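Local coordinates for protein PTS system, lactose-specific IIBC components (PDB 3NBM) that probably passes a phosphoryl group to lactose during its uptake, as the lactose-specific IIB domain of the phosphoenolpyruvate-dependent phosphotransferase system, at residues Leu56-Pro61 with Gln80-Arg85. Residues are numbered along the deposited sequence; the frame is centred on the assembly and turned at random. Where two conformers were deposited one is given.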
loop_
_atom_site.group_PDB
_atom_site.type_symbol
_atom_site.label_atom_id
_atom_site.label_comp_id
_atom_site.label_asym_id
_atom_site.label_seq_id
_atom_site.Cartn_x
_atom_site.Cartn_y
_atom_site.Cartn_z
ATOM N N LEU A 56 -6.901 -1.005 -1.457
ATOM C CA LEU A 56 -5.642 -1.668 -1.778
ATOM C C LEU A 56 -4.760 -1.591 -0.557
ATOM O O LEU A 56 -4.597 -0.516 0.000
ATOM C CB LEU A 56 -4.944 -0.971 -2.968
ATOM C CG LEU A 56 -3.542 -1.485 -3.337
ATOM C CD1 LEU A 56 -3.555 -2.933 -3.825
ATOM C CD2 LEU A 56 -2.888 -0.551 -4.368
ATOM N N ILE A 57 -4.195 -2.732 -0.148
ATOM C CA ILE A 57 -3.217 -2.776 0.940
ATOM C C ILE A 57 -1.943 -3.322 0.344
ATOM O O ILE A 57 -1.926 -4.351 -0.325
ATOM C CB ILE A 57 -3.704 -3.609 2.147
ATOM C CG1 ILE A 57 -5.067 -3.042 2.622
ATOM C CG2 ILE A 57 -2.651 -3.593 3.254
ATOM C CD1 ILE A 57 -5.720 -3.769 3.733
ATOM N N ILE A 58 -0.858 -2.603 0.602
ATOM C CA ILE A 58 0.479 -2.963 0.136
ATOM C C ILE A 58 1.363 -3.313 1.344
ATOM O O ILE A 58 1.500 -2.529 2.274
ATOM C CB ILE A 58 1.162 -1.770 -0.616
ATOM C CG1 ILE A 58 0.308 -1.304 -1.812
ATOM C CG2 ILE A 58 2.601 -2.160 -1.054
ATOM C CD1 ILE A 58 0.718 0.027 -2.417
ATOM N N LEU A 59 1.906 -4.522 1.319
ATOM C CA LEU A 59 2.831 -4.985 2.341
ATOM C C LEU A 59 4.248 -4.567 1.949
ATOM O O LEU A 59 4.722 -4.897 0.856
ATOM C CB LEU A 59 2.742 -6.524 2.500
ATOM C CG LEU A 59 1.401 -7.043 2.990
ATOM C CD1 LEU A 59 1.376 -8.581 2.884
ATOM C CD2 LEU A 59 1.158 -6.609 4.414
ATOM N N ALA A 60 4.931 -3.867 2.862
ATOM C CA ALA A 60 6.350 -3.569 2.709
ATOM C C ALA A 60 7.152 -4.875 2.822
ATOM O O ALA A 60 6.639 -5.896 3.325
ATOM C CB ALA A 60 6.799 -2.590 3.750
ATOM N N PRO A 61 8.423 -4.873 2.398
ATOM C CA PRO A 61 9.209 -6.108 2.349
ATOM C C PRO A 61 9.239 -6.872 3.657
ATOM O O PRO A 61 9.139 -8.094 3.646
ATOM C CB PRO A 61 10.597 -5.585 1.968
ATOM C CG PRO A 61 10.277 -4.435 1.056
ATOM C CD PRO A 61 9.101 -3.761 1.702
ATOM N N GLN A 80 -7.969 -5.461 -2.490
ATOM C CA GLN A 80 -6.791 -5.929 -3.209
ATOM C C GLN A 80 -5.587 -5.906 -2.268
ATOM O O GLN A 80 -5.427 -4.959 -1.522
ATOM C CB GLN A 80 -6.519 -5.031 -4.421
ATOM C CG GLN A 80 -7.572 -5.093 -5.494
ATOM C CD GLN A 80 -7.723 -6.466 -6.061
ATOM O OE1 GLN A 80 -6.722 -7.141 -6.373
ATOM N NE2 GLN A 80 -8.954 -6.928 -6.161
ATOM N N ILE A 81 -4.758 -6.945 -2.319
ATOM C CA ILE A 81 -3.557 -7.073 -1.470
ATOM C C ILE A 81 -2.370 -7.328 -2.369
ATOM O O ILE A 81 -2.428 -8.196 -3.236
ATOM C CB ILE A 81 -3.662 -8.269 -0.460
ATOM C CG1 ILE A 81 -4.950 -8.225 0.358
ATOM C CG2 ILE A 81 -2.441 -8.355 0.408
ATOM C CD1 ILE A 81 -5.138 -7.023 1.213
ATOM N N VAL A 82 -1.268 -6.624 -2.120
ATOM C CA VAL A 82 -0.032 -6.834 -2.870
ATOM C C VAL A 82 1.142 -6.863 -1.899
ATOM O O VAL A 82 1.188 -6.103 -0.952
ATOM C CB VAL A 82 0.200 -5.787 -3.988
ATOM C CG1 VAL A 82 -1.038 -5.597 -4.846
ATOM C CG2 VAL A 82 0.632 -4.516 -3.427
ATOM N N ALA A 83 2.059 -7.789 -2.134
ATOM C CA ALA A 83 3.306 -7.874 -1.369
ATOM C C ALA A 83 4.465 -7.403 -2.213
ATOM O O ALA A 83 4.442 -7.569 -3.428
ATOM C CB ALA A 83 3.594 -9.302 -0.886
ATOM N N THR A 84 5.471 -6.835 -1.563
ATOM C CA THR A 84 6.639 -6.309 -2.247
ATOM C C THR A 84 7.918 -6.987 -1.742
ATOM O O THR A 84 7.972 -7.591 -0.659
ATOM C CB THR A 84 6.765 -4.778 -2.053
ATOM O OG1 THR A 84 6.957 -4.467 -0.673
ATOM C CG2 THR A 84 5.510 -4.059 -2.612
ATOM N N ARG A 85 8.950 -6.843 -2.561
ATOM C CA ARG A 85 10.298 -7.269 -2.218
ATOM C C ARG A 85 11.218 -6.047 -2.192
ATOM O O ARG A 85 10.868 -4.992 -2.700
ATOM C CB ARG A 85 10.724 -8.388 -3.183
ATOM C CG ARG A 85 9.968 -9.686 -2.954
ATOM C CD ARG A 85 10.076 -10.662 -4.120
ATOM N NE ARG A 85 9.524 -11.955 -3.760
ATOM C CZ ARG A 85 8.234 -12.247 -3.663
ATOM N NH1 ARG A 85 7.319 -11.328 -3.919
ATOM N NH2 ARG A 85 7.861 -13.454 -3.259
HETATM O O HOH W 1 5.833 -7.739 1.233
#
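I57 and L59 of strand 56-59 pair with strand 80-83 through three backbone hydrogen bonds, I57 N to Q80 O, V82 N to I57 O and L59 N to V82 O, the two strands running parallel with their axes 4.7 Å apart and 16° askew. They are joined through helix 67-74 as a beta-alpha-beta crossover, and 80-83 closes one edge of the four-stranded parallel sheet. On the face shared by L56, I58 and V82, V82 in the conformer given lies alongside I58 with CG2 3.6 Å from I58 CG1 and CG1 3.8 Å from L56 CD1; helix 96-105 packs here through F102 and V103. At L56 a chi2 of 64° carries CD1 to 3.7 Å from Q80 CB. On the other face, toward helix 67-74, I81 bends at chi2 (-61°), which brings CD1 within 3.8 Å of I57 CB. Past the strands the backbone link weakens, T84 N making a weak bond to L59 O. A water near A60 O accepts from T84 N, T84 CG2 rests 3.8 Å from I58 CG2, and T84 OG1 donates a shorter bond to L59 O, 2.7 Å, in the carbonyl plane on a lone pair.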